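Local atomic coordinates of hemin degrading factor (Pseudomonas aeruginosa, PDB entry 4MGF), a protein that binds heme b and probably takes part in the intracellular handling or breakdown of heme. Residues Leu211-His216 / Pro314-Ile319; Glu241-Gly246 / Leu308-Lys313; Gly246-Leu251 / Thr321-Phe326; Pro261-Val266 / Ile274-Val279. All blocks are in the same frame, centred on the assembly; numbering follows the deposited sequence.

Contact 1. Residues Leu211-His216 / Pro314-Ile319; sequences LKDTHH and PSTDGI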
loop_
_atom_site.group_PDB
_atom_site.type_symbol
_atom_site.label_atom_id
_atom_site.label_comp_id
_atom_site.label_asym_id
_atom_site.label_seq_id
_atom_site.Cartn_x
_atom_site.Cartn_y
_atom_site.Cartn_z
ATOM N N LEU A 211 -25.009 -2.029 -6.354
ATOM C CA LEU A 211 -23.700 -1.421 -6.631
ATOM C C LEU A 211 -23.418 -1.202 -8.121
ATOM O O LEU A 211 -23.535 -2.124 -8.924
ATOM C CB LEU A 211 -22.590 -2.290 -6.031
ATOM C CG LEU A 211 -21.926 -1.868 -4.715
ATOM C CD1 LEU A 211 -22.774 -0.878 -3.932
ATOM C CD2 LEU A 211 -21.608 -3.098 -3.858
ATOM N N LYS A 212 -23.033 0.018 -8.489
ATOM C CA LYS A 212 -22.794 0.336 -9.904
ATOM C C LYS A 212 -21.313 0.542 -10.222
ATOM O O LYS A 212 -20.828 0.226 -11.311
ATOM C CB LYS A 212 -23.596 1.569 -10.332
ATOM C CG LYS A 212 -25.052 1.290 -10.607
ATOM C CD LYS A 212 -25.218 -0.022 -11.382
ATOM C CE LYS A 212 -26.569 -0.082 -12.088
ATOM N NZ LYS A 212 -27.036 -1.485 -12.333
ATOM N N ASP A 213 -20.597 1.081 -9.256
ATOM C CA ASP A 213 -19.170 1.267 -9.406
ATOM C C ASP A 213 -18.545 0.668 -8.172
ATOM O O ASP A 213 -19.021 0.906 -7.055
ATOM C CB ASP A 213 -18.840 2.757 -9.501
ATOM C CG ASP A 213 -19.565 3.439 -10.649
ATOM O OD1 ASP A 213 -19.629 2.846 -11.749
ATOM O OD2 ASP A 213 -20.083 4.560 -10.450
ATOM N N THR A 214 -17.484 -0.113 -8.361
ATOM C CA THR A 214 -16.763 -0.670 -7.220
ATOM C C THR A 214 -16.285 0.450 -6.280
ATOM O O THR A 214 -15.957 0.194 -5.124
ATOM C CB THR A 214 -15.608 -1.618 -7.655
ATOM O OG1 THR A 214 -14.605 -0.885 -8.371
ATOM C CG2 THR A 214 -16.148 -2.736 -8.543
ATOM N N HIS A 215 -16.288 1.685 -6.783
ATOM C CA HIS A 215 -16.044 2.877 -5.971
ATOM C C HIS A 215 -17.068 3.013 -4.858
ATOM O O HIS A 215 -16.715 3.245 -3.708
ATOM C CB HIS A 215 -16.138 4.144 -6.826
ATOM C CG HIS A 215 -15.314 4.107 -8.074
ATOM N ND1 HIS A 215 -15.714 4.721 -9.243
ATOM C CD2 HIS A 215 -14.110 3.545 -8.335
ATOM C CE1 HIS A 215 -14.795 4.530 -10.174
ATOM N NE2 HIS A 215 -13.811 3.822 -9.648
ATOM N N HIS A 216 -18.342 2.874 -5.215
ATOM C CA HIS A 216 -19.456 3.128 -4.300
ATOM C C HIS A 216 -19.584 2.101 -3.171
ATOM O O HIS A 216 -20.579 2.088 -2.438
ATOM C CB HIS A 216 -20.772 3.170 -5.082
ATOM C CG HIS A 216 -20.722 4.020 -6.315
ATOM N ND1 HIS A 216 -19.729 4.950 -6.543
ATOM C CD2 HIS A 216 -21.546 4.080 -7.389
ATOM C CE1 HIS A 216 -19.943 5.545 -7.704
ATOM N NE2 HIS A 216 -21.038 5.033 -8.238
ATOM N N PRO A 314 -21.315 -6.421 -7.938
ATOM C CA PRO A 314 -21.969 -5.937 -9.161
ATOM C C PRO A 314 -21.387 -4.592 -9.592
ATOM O O PRO A 314 -20.895 -3.847 -8.741
ATOM C CB PRO A 314 -23.425 -5.718 -8.729
ATOM C CG PRO A 314 -23.607 -6.557 -7.520
ATOM C CD PRO A 314 -22.266 -6.608 -6.831
ATOM N N SER A 315 -21.460 -4.286 -10.885
ATOM C CA SER A 315 -20.960 -3.022 -11.408
ATOM C C SER A 315 -21.432 -2.828 -12.841
ATOM O O SER A 315 -21.790 -3.796 -13.530
ATOM C CB SER A 315 -19.429 -2.994 -11.381
ATOM O OG SER A 315 -18.893 -3.345 -12.645
ATOM N N THR A 316 -21.398 -1.577 -13.297
ATOM C CA THR A 316 -21.806 -1.226 -14.657
ATOM C C THR A 316 -20.979 -1.935 -15.731
ATOM O O THR A 316 -21.393 -1.990 -16.886
ATOM C CB THR A 316 -21.745 0.298 -14.884
ATOM O OG1 THR A 316 -20.389 0.744 -14.785
ATOM C CG2 THR A 316 -22.587 1.028 -13.847
ATOM N N ASP A 317 -19.817 -2.474 -15.352
ATOM C CA ASP A 317 -19.009 -3.304 -16.248
ATOM C C ASP A 317 -19.288 -4.787 -16.020
ATOM O O ASP A 317 -18.772 -5.641 -16.739
ATOM C CB ASP A 317 -17.505 -3.073 -16.033
ATOM C CG ASP A 317 -17.081 -1.628 -16.240
ATOM O OD1 ASP A 317 -17.818 -0.855 -16.896
ATOM O OD2 ASP A 317 -15.988 -1.270 -15.740
ATOM N N GLY A 318 -20.075 -5.095 -14.999
ATOM C CA GLY A 318 -20.403 -6.477 -14.691
ATOM C C GLY A 318 -19.965 -6.878 -13.296
ATOM O O GLY A 318 -19.435 -6.066 -12.540
ATOM N N ILE A 319 -20.201 -8.137 -12.944
ATOM C CA ILE A 319 -19.699 -8.644 -11.678
ATOM C C ILE A 319 -18.170 -8.664 -11.704
ATOM O O ILE A 319 -17.562 -9.104 -12.681
ATOM C CB ILE A 319 -20.262 -10.034 -11.343
ATOM C CG1 ILE A 319 -21.773 -9.928 -11.074
ATOM C CG2 ILE A 319 -19.541 -10.628 -10.141
ATOM C CD1 ILE A 319 -22.412 -11.218 -10.613
#
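The carbonyl oxygen of Lys212 is the polar atom on which the two loops meet: Thr316 N donates to Lys212 O over 2.7 Å, with an N-H...O angle of 164° and the donor tilted 17° from the carbonyl plane. Ser315 CA adds a C-H...O contact to the same Lys212 O at 3.3 Å. The methyl CG2 of Thr316 lies against the aliphatic part of Lys212, 3.7 Å from Lys212 CB, and the two side chains cross at about a right angle. Lys212 is bent at its second torsion (chi2 -42°), which keeps CD as well as CB beside that methyl. Farther along, Leu211 CB approaches Pro314 CD at 4.4 Å, a looser apolar touch.

The turn that offers Thr316 N is itself braced. Residues Ser315-Gly318 form a type I beta turn, and Ser315 OG accepts from Asp317 N at 3.0 Å, an ST turn, while donating to Gly318 O in the carbonyl plane. Asp317 also forms a salt bridge with Arg340, one of the heme-binding residues. Thr214, a heme-binding residue, and His215, the axial ligand of the heme iron, come two and three residues after Lys212, so the contact lies next to the heme site. At the protein surface it joins the loop between helices 201-210 and 217-223, whose Leu211 packs on Phe217 and Leu220 of the latter, to the hairpin loop between strands 307-313 and 320-326.

Contact 2. Residues Glu241-Gly246 / Leu308-Lys313; sequences ERLDNG and LWRVRK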
loop_
_atom_site.group_PDB
_atom_site.type_symbol
_atom_site.label_atom_id
_atom_site.label_comp_id
_atom_site.label_asym_id
_atom_site.label_seq_id
_atom_site.Cartn_x
_atom_site.Cartn_y
_atom_site.Cartn_z
ATOM N N GLU A 241 -17.522 -15.166 0.550
ATOM C CA GLU A 241 -17.281 -16.387 1.314
ATOM C C GLU A 241 -15.842 -16.499 1.775
ATOM O O GLU A 241 -14.898 -16.198 1.032
ATOM C CB GLU A 241 -17.721 -17.649 0.553
ATOM C CG GLU A 241 -17.387 -17.668 -0.924
ATOM C CD GLU A 241 -18.044 -18.851 -1.650
ATOM O OE1 GLU A 241 -18.769 -19.632 -0.994
ATOM O OE2 GLU A 241 -17.837 -18.999 -2.874
ATOM N N ARG A 242 -15.695 -16.907 3.030
ATOM C CA ARG A 242 -14.393 -17.072 3.630
ATOM C C ARG A 242 -13.694 -18.315 3.073
ATOM O O ARG A 242 -14.313 -19.377 2.870
ATOM C CB ARG A 242 -14.532 -17.153 5.151
ATOM C CG ARG A 242 -13.206 -17.074 5.904
ATOM C CD ARG A 242 -13.438 -16.491 7.279
ATOM N NE ARG A 242 -12.300 -16.677 8.168
ATOM C CZ ARG A 242 -12.330 -16.380 9.461
ATOM N NH1 ARG A 242 -13.439 -15.890 10.000
ATOM N NH2 ARG A 242 -11.256 -16.569 10.217
ATOM N N LEU A 243 -12.401 -18.155 2.818
ATOM C CA LEU A 243 -11.550 -19.185 2.250
ATOM C C LEU A 243 -10.498 -19.593 3.270
ATOM O O LEU A 243 -10.240 -18.876 4.247
ATOM C CB LEU A 243 -10.842 -18.656 1.008
ATOM C CG LEU A 243 -11.720 -18.010 -0.065
ATOM C CD1 LEU A 243 -10.863 -17.202 -1.051
ATOM C CD2 LEU A 243 -12.560 -19.062 -0.802
ATOM N N ASP A 244 -9.889 -20.753 3.050
ATOM C CA ASP A 244 -8.830 -21.169 3.934
ATOM C C ASP A 244 -7.670 -20.201 3.683
ATOM O O ASP A 244 -7.336 -19.921 2.536
ATOM C CB ASP A 244 -8.432 -22.613 3.646
ATOM C CG ASP A 244 -7.498 -23.180 4.700
ATOM O OD1 ASP A 244 -7.994 -23.780 5.686
ATOM O OD2 ASP A 244 -6.267 -23.014 4.547
ATOM N N ASN A 245 -7.095 -19.668 4.754
ATOM C CA ASN A 245 -6.009 -18.681 4.632
ATOM C C ASN A 245 -4.875 -19.127 3.706
ATOM O O ASN A 245 -4.298 -18.314 2.982
ATOM C CB ASN A 245 -5.440 -18.299 6.006
ATOM C CG ASN A 245 -6.406 -17.454 6.838
ATOM O OD1 ASN A 245 -7.341 -16.867 6.314
ATOM N ND2 ASN A 245 -6.166 -17.386 8.141
ATOM N N GLY A 246 -4.568 -20.422 3.721
ATOM C CA GLY A 246 -3.462 -20.966 2.942
ATOM C C GLY A 246 -3.641 -20.850 1.445
ATOM O O GLY A 246 -2.676 -20.873 0.695
ATOM N N LEU A 308 -9.458 -14.540 4.955
ATOM C CA LEU A 308 -9.330 -14.414 3.521
ATOM C C LEU A 308 -10.698 -14.629 2.879
ATOM O O LEU A 308 -11.422 -15.566 3.237
ATOM C CB LEU A 308 -8.340 -15.455 3.012
ATOM C CG LEU A 308 -8.099 -15.499 1.507
ATOM C CD1 LEU A 308 -7.445 -14.201 1.028
ATOM C CD2 LEU A 308 -7.254 -16.724 1.131
ATOM N N TRP A 309 -11.053 -13.782 1.920
ATOM C CA TRP A 309 -12.414 -13.813 1.370
ATOM C C TRP A 309 -12.417 -13.769 -0.138
ATOM O O TRP A 309 -11.613 -13.065 -0.744
ATOM C CB TRP A 309 -13.221 -12.623 1.885
ATOM C CG TRP A 309 -13.564 -12.677 3.333
ATOM C CD1 TRP A 309 -12.754 -12.349 4.379
ATOM C CD2 TRP A 309 -14.824 -13.060 3.900
ATOM N NE1 TRP A 309 -13.433 -12.511 5.567
ATOM C CE2 TRP A 309 -14.705 -12.949 5.295
ATOM C CE3 TRP A 309 -16.040 -13.507 3.357
ATOM C CZ2 TRP A 309 -15.757 -13.254 6.162
ATOM C CZ3 TRP A 309 -17.084 -13.817 4.215
ATOM C CH2 TRP A 309 -16.934 -13.694 5.602
ATOM N N ARG A 310 -13.318 -14.531 -0.748
ATOM C CA ARG A 310 -13.627 -14.350 -2.149
ATOM C C ARG A 310 -14.791 -13.361 -2.165
ATOM O O ARG A 310 -15.778 -13.572 -1.468
ATOM C CB ARG A 310 -14.046 -15.683 -2.779
ATOM C CG ARG A 310 -14.520 -15.563 -4.221
ATOM C CD ARG A 310 -14.555 -16.919 -4.972
ATOM N NE ARG A 310 -15.161 -18.004 -4.196
ATOM C CZ ARG A 310 -14.575 -19.180 -3.953
ATOM N NH1 ARG A 310 -13.354 -19.441 -4.422
ATOM N NH2 ARG A 310 -15.206 -20.098 -3.229
ATOM N N VAL A 311 -14.663 -12.275 -2.927
ATOM C CA VAL A 311 -15.682 -11.229 -2.950
ATOM C C VAL A 311 -16.209 -11.010 -4.360
ATOM O O VAL A 311 -15.446 -11.023 -5.314
ATOM C CB VAL A 311 -15.141 -9.893 -2.400
ATOM C CG1 VAL A 311 -16.265 -8.874 -2.294
ATOM C CG2 VAL A 311 -14.503 -10.095 -1.032
ATOM N N ARG A 312 -17.522 -10.805 -4.479
ATOM C CA ARG A 312 -18.163 -10.509 -5.759
ATOM C C ARG A 312 -19.013 -9.218 -5.648
ATOM O O ARG A 312 -19.894 -9.125 -4.800
ATOM C CB ARG A 312 -19.061 -11.683 -6.180
ATOM C CG ARG A 312 -18.340 -13.021 -6.270
ATOM C CD ARG A 312 -19.291 -14.151 -6.668
ATOM N NE ARG A 312 -18.674 -15.452 -6.418
ATOM C CZ ARG A 312 -18.927 -16.219 -5.358
ATOM N NH1 ARG A 312 -19.819 -15.835 -4.448
ATOM N NH2 ARG A 312 -18.303 -17.383 -5.219
ATOM N N LYS A 313 -18.734 -8.239 -6.506
ATOM C CA LYS A 313 -19.428 -6.946 -6.481
ATOM C C LYS A 313 -19.989 -6.610 -7.852
ATOM O O LYS A 313 -19.235 -6.517 -8.823
ATOM C CB LYS A 313 -18.460 -5.821 -6.081
ATOM C CG LYS A 313 -17.771 -5.999 -4.740
ATOM C CD LYS A 313 -17.064 -4.704 -4.332
ATOM C CE LYS A 313 -16.071 -4.950 -3.204
ATOM N NZ LYS A 313 -14.951 -5.870 -3.601
HETATM O O HOH W 1 -10.139 -17.020 6.239
#
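Glu241 reaches along Arg310, side by side and pointing the same way, and its OE2 takes three N-H groups. Arg310 NH2 gives the first at 2.9 Å from OE2, meeting it well above the carboxylate plane; Arg310 NE gives a second, on the anti side. Arg312 NH2, also 2.9 Å from Glu241 OE2, supplies the third. Glu241 CG sits between the backbone N and the carbonyl carbon (chi1 41°) with the chain extended beyond, while Arg310 bends at chi3 (45°) to turn its edge toward the acid. Leu243 CD2 lies over one face of that guanidinium, 3.7 Å from Arg310 NH1, which also bonds to Ala354 O and Phe357 O. Glu355 forms a second salt bridge with Arg312.

These strands are an antiparallel pair at the margin of a nine-stranded sheet, 240-243 being outermost within the chain. Glu241 and Arg310 form a hydrogen-bonded pair; Arg242 and Trp309, a non-hydrogen-bonded one, point to the other face. There Arg242 CB stands 4.0 Å from the centroid of the six-membered ring of Trp309, almost on its normal, and the extended chain continues across the indole. A water accepts from Arg242 NE and Leu308 N and donates to Leu243 O and Asn245 OD1.

Contact 3. Residues Gly246-Leu251 / Thr321-Phe326; sequences GDLAKL and TSWEAF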
loop_
_atom_site.group_PDB
_atom_site.type_symbol
_atom_site.label_atom_id
_atom_site.label_comp_id
_atom_site.label_asym_id
_atom_site.label_seq_id
_atom_site.Cartn_x
_atom_site.Cartn_y
_atom_site.Cartn_z
ATOM N N GLY A 246 -4.568 -20.422 3.721
ATOM C CA GLY A 246 -3.462 -20.966 2.942
ATOM C C GLY A 246 -3.641 -20.850 1.445
ATOM O O GLY A 246 -2.676 -20.873 0.695
ATOM N N ASP A 247 -4.887 -20.715 1.006
ATOM C CA ASP A 247 -5.210 -20.752 -0.417
ATOM C C ASP A 247 -4.701 -19.566 -1.238
ATOM O O ASP A 247 -4.668 -19.631 -2.472
ATOM C CB ASP A 247 -6.734 -20.881 -0.605
ATOM C CG ASP A 247 -7.263 -22.288 -0.285
ATOM O OD1 ASP A 247 -6.760 -22.940 0.654
ATOM O OD2 ASP A 247 -8.199 -22.738 -0.974
ATOM N N LEU A 248 -4.342 -18.467 -0.578
ATOM C CA LEU A 248 -3.914 -17.268 -1.317
ATOM C C LEU A 248 -2.612 -17.514 -2.090
ATOM O O LEU A 248 -2.491 -17.187 -3.282
ATOM C CB LEU A 248 -3.773 -16.075 -0.361
ATOM C CG LEU A 248 -3.095 -14.806 -0.892
ATOM C CD1 LEU A 248 -3.770 -14.296 -2.158
ATOM C CD2 LEU A 248 -3.078 -13.716 0.177
ATOM N N ALA A 249 -1.641 -18.111 -1.409
ATOM C CA ALA A 249 -0.369 -18.476 -2.034
ATOM C C ALA A 249 -0.588 -19.428 -3.211
ATOM O O ALA A 249 0.035 -19.285 -4.264
ATOM C CB ALA A 249 0.556 -19.109 -1.006
ATOM N N LYS A 250 -1.502 -20.383 -3.028
ATOM C CA LYS A 250 -1.805 -21.385 -4.051
ATOM C C LYS A 250 -2.386 -20.746 -5.307
ATOM O O LYS A 250 -2.127 -21.207 -6.424
ATOM C CB LYS A 250 -2.786 -22.426 -3.511
ATOM C CG LYS A 250 -2.318 -23.163 -2.262
ATOM C CD LYS A 250 -3.136 -24.425 -2.047
ATOM C CE LYS A 250 -2.818 -25.057 -0.709
ATOM N NZ LYS A 250 -2.986 -24.038 0.372
ATOM N N LEU A 251 -3.174 -19.688 -5.100
ATOM C CA LEU A 251 -3.729 -18.856 -6.172
ATOM C C LEU A 251 -2.651 -18.142 -7.003
ATOM O O LEU A 251 -2.715 -18.124 -8.235
ATOM C CB LEU A 251 -4.698 -17.819 -5.576
ATOM C CG LEU A 251 -5.315 -16.812 -6.547
ATOM C CD1 LEU A 251 -6.415 -17.427 -7.363
ATOM C CD2 LEU A 251 -5.866 -15.630 -5.803
ATOM N N THR A 321 -14.840 -9.939 -9.554
ATOM C CA THR A 321 -14.443 -10.891 -8.530
ATOM C C THR A 321 -13.062 -10.564 -7.971
ATOM O O THR A 321 -12.149 -10.227 -8.728
ATOM C CB THR A 321 -14.394 -12.322 -9.113
ATOM O OG1 THR A 321 -15.610 -12.593 -9.826
ATOM C CG2 THR A 321 -14.222 -13.350 -8.011
ATOM N N SER A 322 -12.906 -10.698 -6.658
ATOM C CA SER A 322 -11.616 -10.450 -6.030
ATOM C C SER A 322 -11.366 -11.327 -4.810
ATOM O O SER A 322 -12.298 -11.828 -4.187
ATOM C CB SER A 322 -11.512 -8.969 -5.623
ATOM O OG SER A 322 -12.489 -8.645 -4.654
ATOM N N TRP A 323 -10.093 -11.487 -4.458
ATOM C CA TRP A 323 -9.733 -12.081 -3.181
ATOM C C TRP A 323 -9.225 -10.984 -2.253
ATOM O O TRP A 323 -8.434 -10.128 -2.674
ATOM C CB TRP A 323 -8.667 -13.168 -3.366
ATOM C CG TRP A 323 -9.212 -14.471 -3.860
ATOM C CD1 TRP A 323 -10.347 -14.668 -4.614
ATOM C CD2 TRP A 323 -8.658 -15.773 -3.622
ATOM N NE1 TRP A 323 -10.517 -16.013 -4.863
ATOM C CE2 TRP A 323 -9.501 -16.711 -4.263
ATOM C CE3 TRP A 323 -7.531 -16.234 -2.929
ATOM C CZ2 TRP A 323 -9.246 -18.094 -4.236
ATOM C CZ3 TRP A 323 -7.275 -17.609 -2.905
ATOM C CH2 TRP A 323 -8.136 -18.520 -3.553
ATOM N N GLU A 324 -9.683 -11.005 -1.002
ATOM C CA GLU A 324 -9.317 -9.988 -0.029
ATOM C C GLU A 324 -8.805 -10.620 1.258
ATOM O O GLU A 324 -9.522 -11.367 1.908
ATOM C CB GLU A 324 -10.517 -9.071 0.267
ATOM C CG GLU A 324 -11.060 -8.390 -0.967
ATOM C CD GLU A 324 -12.166 -7.378 -0.668
ATOM O OE1 GLU A 324 -12.405 -7.054 0.513
ATOM O OE2 GLU A 324 -12.801 -6.912 -1.629
ATOM N N ALA A 325 -7.563 -10.294 1.624
ATOM C CA ALA A 325 -6.936 -10.778 2.852
ATOM C C ALA A 325 -6.871 -9.688 3.919
ATOM O O ALA A 325 -6.502 -8.550 3.623
ATOM C CB ALA A 325 -5.531 -11.285 2.550
ATOM N N PHE A 326 -7.194 -10.045 5.159
ATOM C CA PHE A 326 -7.286 -9.075 6.249
ATOM C C PHE A 326 -6.488 -9.538 7.457
ATOM O O PHE A 326 -6.373 -10.739 7.697
ATOM C CB PHE A 326 -8.737 -8.924 6.713
ATOM C CG PHE A 326 -9.686 -8.486 5.638
ATOM C CD1 PHE A 326 -10.303 -9.406 4.824
ATOM C CD2 PHE A 326 -9.969 -7.148 5.461
ATOM C CE1 PHE A 326 -11.180 -9.006 3.844
ATOM C CE2 PHE A 326 -10.849 -6.743 4.489
ATOM C CZ PHE A 326 -11.453 -7.670 3.675
#
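The indole of Trp323 is the bump of this contact, projecting from strand 321-326 into a hollow at the N-terminal part of helix 247-258. Leu251 supplies the roof: its CD2 lies over one face of the six-membered ring, 3.7 Å from the centroid and 25° off the normal, a CH-pi contact offset toward the rim. The two side chains come from opposite directions, and Leu251 CD2 is as near as 3.4 Å to Trp323 CE3. Leu251 CB follows at 3.7 Å from Trp323 CZ3, so the leucine lies along the ring rather than touching it at a single methyl.

The outer edge of the indole fits against the helix backbone. Asp247 O is 3.3 Å from Trp323 CZ3, close to the ring plane, and Leu248 CA comes to the same edge. That carbonyl is already engaged within the helix, since Leu251 N donates to Asp247 O at 3.0 Å. Leu248, its CG swung to the side of the carbonyl carbon (chi1 169°), fills the corner between the indole and the small side chain of Ala325, whose CB is 4.2 Å from Leu248 CD2.

Trp323 NE1 bonds to Ala354 O, and Phe357 meets the indole edge-to-face; both help to set the rotation of the ring from the C-terminal part of the chain. The axes of helix segment 247-251 and strand 321-326 approach to 10.6 Å, as in alpha/beta layer packing: a helix laid on one face of an antiparallel sheet, with the indole filling the interface.

Contact 4. Residues Pro261-Val266 / Ile274-Val279; sequences PIMVFV and IHTGPV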
loop_
_atom_site.group_PDB
_atom_site.type_symbol
_atom_site.label_atom_id
_atom_site.label_comp_id
_atom_site.label_asym_id
_atom_site.label_seq_id
_atom_site.Cartn_x
_atom_site.Cartn_y
_atom_site.Cartn_z
ATOM N N PRO A 261 -2.687 -12.723 -16.340
ATOM C CA PRO A 261 -2.423 -11.345 -15.912
ATOM C C PRO A 261 -3.398 -10.930 -14.815
ATOM O O PRO A 261 -4.617 -10.988 -15.014
ATOM C CB PRO A 261 -2.695 -10.531 -17.180
ATOM C CG PRO A 261 -3.723 -11.336 -17.918
ATOM C CD PRO A 261 -3.326 -12.771 -17.666
ATOM N N ILE A 262 -2.863 -10.522 -13.668
ATOM C CA ILE A 262 -3.690 -10.197 -12.523
ATOM C C ILE A 262 -3.424 -8.777 -12.020
ATOM O O ILE A 262 -2.594 -8.057 -12.571
ATOM C CB ILE A 262 -3.470 -11.204 -11.375
ATOM C CG1 ILE A 262 -1.981 -11.300 -11.030
ATOM C CG2 ILE A 262 -4.009 -12.568 -11.753
ATOM C CD1 ILE A 262 -1.711 -11.808 -9.625
ATOM N N MET A 263 -4.158 -8.376 -10.989
ATOM C CA MET A 263 -3.938 -7.091 -10.332
ATOM C C MET A 263 -3.705 -7.336 -8.848
ATOM O O MET A 263 -4.489 -8.012 -8.201
ATOM C CB MET A 263 -5.112 -6.139 -10.561
ATOM C CG MET A 263 -5.269 -5.698 -12.023
ATOM S SD MET A 263 -6.566 -4.473 -12.308
ATOM C CE MET A 263 -5.929 -3.068 -11.414
ATOM N N VAL A 264 -2.602 -6.810 -8.316
ATOM C CA VAL A 264 -2.277 -6.991 -6.905
ATOM C C VAL A 264 -2.288 -5.618 -6.245
ATOM O O VAL A 264 -1.503 -4.749 -6.634
ATOM C CB VAL A 264 -0.890 -7.642 -6.714
ATOM C CG1 VAL A 264 -0.623 -7.890 -5.234
ATOM C CG2 VAL A 264 -0.824 -8.949 -7.474
ATOM N N PHE A 265 -3.192 -5.431 -5.276
ATOM C CA PHE A 265 -3.390 -4.150 -4.588
ATOM C C PHE A 265 -2.822 -4.244 -3.175
ATOM O O PHE A 265 -3.241 -5.088 -2.384
ATOM C CB PHE A 265 -4.889 -3.831 -4.435
ATOM C CG PHE A 265 -5.557 -3.230 -5.657
ATOM C CD1 PHE A 265 -5.689 -3.946 -6.839
ATOM C CD2 PHE A 265 -6.157 -1.979 -5.578
ATOM C CE1 PHE A 265 -6.348 -3.388 -7.948
ATOM C CE2 PHE A 265 -6.815 -1.419 -6.678
ATOM C CZ PHE A 265 -6.905 -2.128 -7.865
ATOM N N VAL A 266 -1.893 -3.361 -2.846
ATOM C CA VAL A 266 -1.340 -3.302 -1.502
ATOM C C VAL A 266 -1.310 -1.840 -1.064
ATOM O O VAL A 266 -0.860 -0.953 -1.800
ATOM C CB VAL A 266 0.101 -3.877 -1.427
ATOM C CG1 VAL A 266 0.754 -3.520 -0.087
ATOM C CG2 VAL A 266 0.090 -5.392 -1.643
ATOM N N ILE A 274 -0.443 -0.559 -6.997
ATOM C CA ILE A 274 -1.005 -1.601 -7.846
ATOM C C ILE A 274 -0.013 -2.187 -8.815
ATOM O O ILE A 274 0.676 -1.454 -9.516
ATOM C CB ILE A 274 -2.116 -1.066 -8.792
ATOM C CG1 ILE A 274 -2.949 0.028 -8.141
ATOM C CG2 ILE A 274 -2.986 -2.232 -9.291
ATOM C CD1 ILE A 274 -3.621 -0.432 -6.938
ATOM N N HIS A 275 0.008 -3.513 -8.889
ATOM C CA HIS A 275 0.690 -4.214 -9.965
ATOM C C HIS A 275 -0.357 -4.798 -10.905
ATOM O O HIS A 275 -1.283 -5.462 -10.453
ATOM C CB HIS A 275 1.559 -5.350 -9.428
ATOM C CG HIS A 275 1.983 -6.321 -10.485
ATOM N ND1 HIS A 275 2.948 -6.024 -11.423
ATOM C CD2 HIS A 275 1.540 -7.567 -10.786
ATOM C CE1 HIS A 275 3.095 -7.048 -12.244
ATOM N NE2 HIS A 275 2.252 -7.998 -11.881
ATOM N N THR A 276 -0.204 -4.542 -12.202
ATOM C CA THR A 276 -1.051 -5.162 -13.225
ATOM C C THR A 276 -0.186 -5.987 -14.174
ATOM O O THR A 276 0.753 -5.468 -14.784
ATOM C CB THR A 276 -1.816 -4.111 -14.049
ATOM O OG1 THR A 276 -2.747 -3.421 -13.211
ATOM C CG2 THR A 276 -2.575 -4.771 -15.180
ATOM N N GLY A 277 -0.495 -7.274 -14.284
ATOM C CA GLY A 277 0.251 -8.166 -15.147
ATOM C C GLY A 277 0.416 -9.551 -14.552
ATOM O O GLY A 277 -0.047 -9.819 -13.432
ATOM N N PRO A 278 1.100 -10.446 -15.288
ATOM C CA PRO A 278 1.290 -11.813 -14.799
ATOM C C PRO A 278 2.287 -11.818 -13.669
ATOM O O PRO A 278 2.959 -10.819 -13.478
ATOM C CB PRO A 278 1.896 -12.546 -16.013
ATOM C CG PRO A 278 1.832 -11.563 -17.175
ATOM C CD PRO A 278 1.825 -10.210 -16.547
ATOM N N VAL A 279 2.385 -12.916 -12.929
ATOM C CA VAL A 279 3.505 -13.096 -12.016
ATOM C C VAL A 279 4.248 -14.384 -12.388
ATOM O O VAL A 279 3.636 -15.328 -12.881
ATOM C CB VAL A 279 3.048 -13.116 -10.556
ATOM C CG1 VAL A 279 2.481 -11.733 -10.164
ATOM C CG2 VAL A 279 2.025 -14.209 -10.333
#
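Ile274 lays its CD1 over one face of the Phe265 ring, 3.5 Å from the centroid and 21° off the normal, in the beta hairpin made by strands 262-268 and 271-277. The two side chains run side by side from a non-hydrogen-bonded pair. Ile274 CG2 turns to Met263 CE, 3.7 Å away, and Met263 runs alongside Thr276, with its chain bent at chi3 to bring the methyl in.

Between these pairs Val264 and His275 bond reciprocally through their backbones, and beyond Thr276 Ile262 and Gly277 do the same. Phe337, on neighbouring strand 332-338, meets the Phe265 ring with planes at about 50°. On this side the heme-binding residues Arg118 and Arg340 lie close to Phe265 and Met263. On the other face, His275 stacks on Phe296, and its ND1 bonds to Arg92. At the hairpin's open end Ile262 N reaches Gly277 O over 2.9 Å, from above the carbonyl plane, 69° out of it.

Contact 1 is a surface meeting of two loops, its one crossing hydrogen bond made by backbone atoms, and it holds two heme-binding residues, one of them the axial ligand. Contact 3 is buried and held by apolar and CH-pi packing, with a helix carbonyl at the indole edge. Contacts 2 and 4, both partly buried, are antiparallel strand pairs of one nine-stranded sheet; beyond their backbone bonds, contact 2 at its margin adds charged groups and a water, whereas contact 4, farther in, adds apolar chains and rings. Contacts 2 and 3 share Gly246: strands 307-313 and 320-326 are neighbours, and Leu243 of contact 2 packs on Trp323. Loop 314-319 of contact 1 connects those same strands.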